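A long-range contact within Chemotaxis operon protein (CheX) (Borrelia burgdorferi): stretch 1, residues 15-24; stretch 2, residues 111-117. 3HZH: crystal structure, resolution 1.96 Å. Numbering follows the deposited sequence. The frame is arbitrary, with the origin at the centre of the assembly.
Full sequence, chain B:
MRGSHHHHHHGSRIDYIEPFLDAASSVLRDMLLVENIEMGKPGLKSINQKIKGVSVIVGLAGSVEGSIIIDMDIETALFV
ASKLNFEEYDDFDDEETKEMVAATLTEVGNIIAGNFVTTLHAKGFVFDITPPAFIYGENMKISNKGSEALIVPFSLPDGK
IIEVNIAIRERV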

ATOM      1  N   ASP B  15       8.172  10.889  19.788  1.00 64.45           N
ATOM      2  CA  ASP B  15       8.824  11.809  18.865  1.00 58.20           C
ATOM      3  C   ASP B  15       8.532  11.327  17.448  1.00 51.44           C
ATOM      4  O   ASP B  15       9.176  10.408  16.951  1.00 49.85           O
ATOM      5  CB  ASP B  15      10.323  11.809  19.136  1.00 61.80           C
ATOM      6  CG  ASP B  15      10.642  11.469  20.580  1.00 66.09           C
ATOM      7  OD1 ASP B  15      10.608  10.266  20.923  1.00 68.81           O
ATOM      8  OD2 ASP B  15      10.896  12.397  21.380  1.00 66.96           O
ATOM      9  N   TYR B  16       7.563  11.961  16.799  1.00 44.01           N
ATOM     10  CA  TYR B  16       7.140  11.560  15.462  1.00 38.51           C
ATOM     11  C   TYR B  16       7.528  12.506  14.324  1.00 35.32           C
ATOM     12  O   TYR B  16       7.460  12.129  13.153  1.00 32.46           O
ATOM     13  CB  TYR B  16       5.627  11.420  15.439  1.00 36.69           C
ATOM     14  CG  TYR B  16       4.946  12.743  15.676  1.00 38.73           C
ATOM     15  CD1 TYR B  16       4.864  13.287  16.960  1.00 40.05           C
ATOM     16  CD2 TYR B  16       4.449  13.492  14.610  1.00 38.12           C
ATOM     17  CE1 TYR B  16       4.304  14.543  17.173  1.00 38.84           C
ATOM     18  CE2 TYR B  16       3.890  14.749  14.813  1.00 39.19           C
ATOM     19  CZ  TYR B  16       3.820  15.266  16.095  1.00 39.40           C
ATOM     20  OH  TYR B  16       3.273  16.513  16.308  1.00 41.71           O
ATOM     21  N   ILE B  17       7.910  13.732  14.658  1.00 33.80           N
ATOM     22  CA  ILE B  17       8.267  14.710  13.635  1.00 32.08           C
ATOM     23  C   ILE B  17       9.305  14.213  12.631  1.00 31.23           C
ATOM     24  O   ILE B  17       9.070  14.247  11.423  1.00 29.79           O
ATOM     25  CB  ILE B  17       8.766  16.029  14.265  1.00 30.74           C
ATOM     26  CG1 ILE B  17       7.651  16.661  15.098  1.00 32.35           C
ATOM     27  CG2 ILE B  17       9.174  17.008  13.173  1.00 34.15           C
ATOM     28  CD1 ILE B  17       6.420  17.069  14.283  1.00 33.28           C
ATOM     29  N   GLU B  18      10.451  13.752  13.114  1.00 31.21           N
ATOM     30  CA  GLU B  18      11.482  13.280  12.202  1.00 30.79           C
ATOM     31  C   GLU B  18      11.045  12.018  11.466  1.00 29.07           C
ATOM     32  O   GLU B  18      11.250  11.904  10.262  1.00 27.05           O
ATOM     33  CB  GLU B  18      12.798  13.077  12.953  1.00 33.13           C
ATOM     34  CG  GLU B  18      13.956  12.646  12.080  1.00 36.03           C
ATOM     35  CD  GLU B  18      15.282  12.879  12.774  1.00 39.55           C
ATOM     36  OE1 GLU B  18      15.333  12.650  13.997  1.00 41.06           O
ATOM     37  OE2 GLU B  18      16.265  13.274  12.111  1.00 36.63           O
ATOM     38  N   PRO B  19      10.459  11.040  12.181  1.00 29.31           N
ATOM     39  CA  PRO B  19      10.006   9.816  11.510  1.00 28.69           C
ATOM     40  C   PRO B  19       9.027  10.175  10.383  1.00 26.50           C
ATOM     41  O   PRO B  19       9.102   9.629   9.282  1.00 26.49           O
ATOM     42  CB  PRO B  19       9.334   9.047  12.644  1.00 29.36           C
ATOM     43  CG  PRO B  19      10.201   9.436  13.829  1.00 30.64           C
ATOM     44  CD  PRO B  19      10.203  10.942  13.627  1.00 29.82           C
ATOM     45  N   PHE B  20       8.125  11.110  10.660  1.00 24.14           N
ATOM     46  CA  PHE B  20       7.145  11.544   9.665  1.00 27.16           C
ATOM     47  C   PHE B  20       7.796  12.164   8.425  1.00 25.36           C
ATOM     48  O   PHE B  20       7.483  11.779   7.297  1.00 24.94           O
ATOM     49  CB  PHE B  20       6.174  12.555  10.273  1.00 28.91           C
ATOM     50  CG  PHE B  20       5.163  13.079   9.296  1.00 31.71           C
ATOM     51  CD1 PHE B  20       4.206  12.236   8.742  1.00 31.48           C
ATOM     52  CD2 PHE B  20       5.185  14.416   8.905  1.00 33.90           C
ATOM     53  CE1 PHE B  20       3.285  12.715   7.813  1.00 34.20           C
ATOM     54  CE2 PHE B  20       4.268  14.906   7.976  1.00 33.13           C
ATOM     55  CZ  PHE B  20       3.317  14.052   7.430  1.00 32.49           C
ATOM     56  N   LEU B  21       8.687  13.135   8.631  1.00 24.08           N
ATOM     57  CA  LEU B  21       9.367  13.781   7.516  1.00 23.61           C
ATOM     58  C   LEU B  21      10.157  12.754   6.708  1.00 24.40           C
ATOM     59  O   LEU B  21      10.138  12.782   5.474  1.00 25.02           O
ATOM     60  CB  LEU B  21      10.302  14.893   8.012  1.00 26.89           C
ATOM     61  CG  LEU B  21       9.655  16.129   8.646  1.00 27.29           C
ATOM     62  CD1 LEU B  21      10.736  17.087   9.149  1.00 30.57           C
ATOM     63  CD2 LEU B  21       8.771  16.825   7.621  1.00 30.74           C
ATOM     64  N   ASP B  22      10.840  11.843   7.393  1.00 23.95           N
ATOM     65  CA  ASP B  22      11.611  10.814   6.699  1.00 24.69           C
ATOM     66  C   ASP B  22      10.711   9.885   5.879  1.00 25.20           C
ATOM     67  O   ASP B  22      11.031   9.533   4.740  1.00 21.25           O
ATOM     68  CB  ASP B  22      12.416   9.958   7.689  1.00 29.86           C
ATOM     69  CG  ASP B  22      13.467  10.757   8.449  1.00 35.89           C
ATOM     70  OD1 ASP B  22      14.074  11.674   7.858  1.00 36.44           O
ATOM     71  OD2 ASP B  22      13.708  10.448   9.634  1.00 39.21           O
ATOM     72  N   ALA B  23       9.585   9.483   6.458  1.00 24.88           N
ATOM     73  CA  ALA B  23       8.674   8.585   5.754  1.00 24.26           C
ATOM     74  C   ALA B  23       8.033   9.247   4.535  1.00 23.67           C
ATOM     75  O   ALA B  23       7.986   8.658   3.461  1.00 24.96           O
ATOM     76  CB  ALA B  23       7.595   8.082   6.705  1.00 24.60           C
ATOM     77  N   ALA B  24       7.547  10.470   4.698  1.00 23.83           N
ATOM     78  CA  ALA B  24       6.902  11.171   3.595  1.00 24.93           C
ATOM     79  C   ALA B  24       7.847  11.406   2.421  1.00 25.21           C
ATOM     80  O   ALA B  24       7.524  11.072   1.280  1.00 23.97           O
ATOM     81  CB  ALA B  24       6.339  12.500   4.080  1.00 23.01           C
ATOM     82  N   ILE B 111       1.133   3.761   2.059  1.00 20.94           N
ATOM     83  CA  ILE B 111       2.546   3.425   2.171  1.00 22.43           C
ATOM     84  C   ILE B 111       3.300   4.421   3.044  1.00 22.58           C
ATOM     85  O   ILE B 111       4.153   4.021   3.839  1.00 21.33           O
ATOM     86  CB  ILE B 111       3.176   3.281   0.765  1.00 25.02           C
ATOM     87  CG1 ILE B 111       2.432   2.161   0.016  1.00 22.95           C
ATOM     88  CG2 ILE B 111       4.670   2.941   0.873  1.00 23.11           C
ATOM     89  CD1 ILE B 111       2.798   2.018  -1.456  1.00 23.59           C
ATOM     90  N   ILE B 112       2.986   5.710   2.914  1.00 22.38           N
ATOM     91  CA  ILE B 112       3.637   6.718   3.747  1.00 20.42           C
ATOM     92  C   ILE B 112       3.277   6.416   5.206  1.00 22.29           C
ATOM     93  O   ILE B 112       4.154   6.285   6.055  1.00 21.34           O
ATOM     94  CB  ILE B 112       3.159   8.149   3.406  1.00 21.89           C
ATOM     95  CG1 ILE B 112       3.661   8.552   2.010  1.00 21.01           C
ATOM     96  CG2 ILE B 112       3.635   9.125   4.474  1.00 19.45           C
ATOM     97  CD1 ILE B 112       3.156   9.924   1.524  1.00 20.50           C
ATOM     98  N   ALA B 113       1.982   6.276   5.474  1.00 21.41           N
ATOM     99  CA  ALA B 113       1.498   5.994   6.824  1.00 22.94           C
ATOM    100  C   ALA B 113       2.052   4.703   7.420  1.00 22.16           C
ATOM    101  O   ALA B 113       2.392   4.663   8.602  1.00 21.20           O
ATOM    102  CB  ALA B 113      -0.023   5.948   6.838  1.00 22.34           C
ATOM    103  N   GLY B 114       2.133   3.654   6.606  1.00 22.88           N
ATOM    104  CA  GLY B 114       2.643   2.384   7.083  1.00 25.77           C
ATOM    105  C   GLY B 114       4.116   2.461   7.432  1.00 29.15           C
ATOM    106  O   GLY B 114       4.539   1.994   8.495  1.00 28.50           O
ATOM    107  N   ASN B 115       4.909   3.036   6.535  1.00 29.44           N
ATOM    108  CA  ASN B 115       6.331   3.185   6.791  1.00 32.11           C
ATOM    109  C   ASN B 115       6.526   4.076   8.007  1.00 30.80           C
ATOM    110  O   ASN B 115       7.436   3.849   8.814  1.00 27.85           O
ATOM    111  CB  ASN B 115       7.037   3.766   5.564  1.00 40.06           C
ATOM    112  CG  ASN B 115       7.700   2.697   4.718  1.00 49.26           C
ATOM    113  OD1 ASN B 115       7.806   2.818   3.496  1.00 53.02           O
ATOM    114  ND2 ASN B 115       8.155   1.639   5.369  1.00 55.16           N
ATOM    115  N   PHE B 116       5.663   5.078   8.148  1.00 28.36           N
ATOM    116  CA  PHE B 116       5.736   5.986   9.290  1.00 26.87           C
ATOM    117  C   PHE B 116       5.527   5.239  10.616  1.00 26.39           C
ATOM    118  O   PHE B 116       6.398   5.253  11.491  1.00 24.85           O
ATOM    119  CB  PHE B 116       4.688   7.094   9.157  1.00 25.97           C
ATOM    120  CG  PHE B 116       4.526   7.925  10.401  1.00 26.31           C
ATOM    121  CD1 PHE B 116       5.579   8.704  10.881  1.00 26.15           C
ATOM    122  CD2 PHE B 116       3.328   7.901  11.110  1.00 25.58           C
ATOM    123  CE1 PHE B 116       5.440   9.451  12.055  1.00 24.08           C
ATOM    124  CE2 PHE B 116       3.174   8.639  12.285  1.00 27.26           C
ATOM    125  CZ  PHE B 116       4.236   9.419  12.759  1.00 27.21           C
ATOM    126  N   VAL B 117       4.384   4.579  10.775  1.00 24.52           N
ATOM    127  CA  VAL B 117       4.139   3.864  12.021  1.00 24.71           C
ATOM    128  C   VAL B 117       5.140   2.727  12.244  1.00 26.12           C
ATOM    129  O   VAL B 117       5.358   2.304  13.379  1.00 26.89           O
ATOM    130  CB  VAL B 117       2.692   3.306  12.104  1.00 23.95           C
ATOM    131  CG1 VAL B 117       1.702   4.449  12.048  1.00 23.81           C
ATOM    132  CG2 VAL B 117       2.436   2.312  10.981  1.00 24.28           C
TER

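Two helices, 17-24 and 111-117, pack with their axes 8.6 Å apart at closest approach. Their N-to-C directions differ by 140°, so they run roughly antiparallel. No hydrogen bond crosses between the stretches; the contact rests on apolar packing, much of it around Phe116.

Asp15 is exposed, poorly ordered and takes no part. Tyr16 lies just before the helix. Its CB is 3.6 Å from Phe116 CZ, while the end of its side chain leads away. The carbonyl Tyr16 O sits at the edge of the Phe116 ring, 3.5 Å from Phe116 CE1. Tyr16 O also accepts the backbone hydrogen bond from Phe20 N, at 2.8 Å. Phe20 N is likewise 3.5 Å from Phe116 CE1. The far end of the Phe116 ring thus meets the start of the helix at both Tyr16 and Phe20.

Ile17 and Glu18 point away from the other stretch and make no contact with it. Pro19 points toward it. Pro19 CB lies 4.0 Å from Phe116 CE1, and the backbone Pro19 C approaches the ring edge, 3.8 Å from Phe116 CD1.

Phe20 adds an aromatic pair. Its edge is directed at the face of Phe116, with ring centroids 5.9 Å apart and planes at 89°. Phe20 CB also comes within 3.7 Å of Phe116 CE1.

Leu21 points away, and Asp22 is out of reach. Ala23 points toward the second helix, and the backbones are close here: Ala23 CA and Phe116 CA are 5.3 Å apart. The small methyl fits against the helix backbone, with Ala23 CB 3.8 Å from Phe116 CA and 3.9 Å from Ile112 O. Ala23 CB also lies 3.9 Å from Phe116 CB.

Ala24 closes the contact against Ile112. Ala24 CA is 4.0 Å from Ile112 CG2, and Ala24 CB is 4.3 Å from Ile112 CG2.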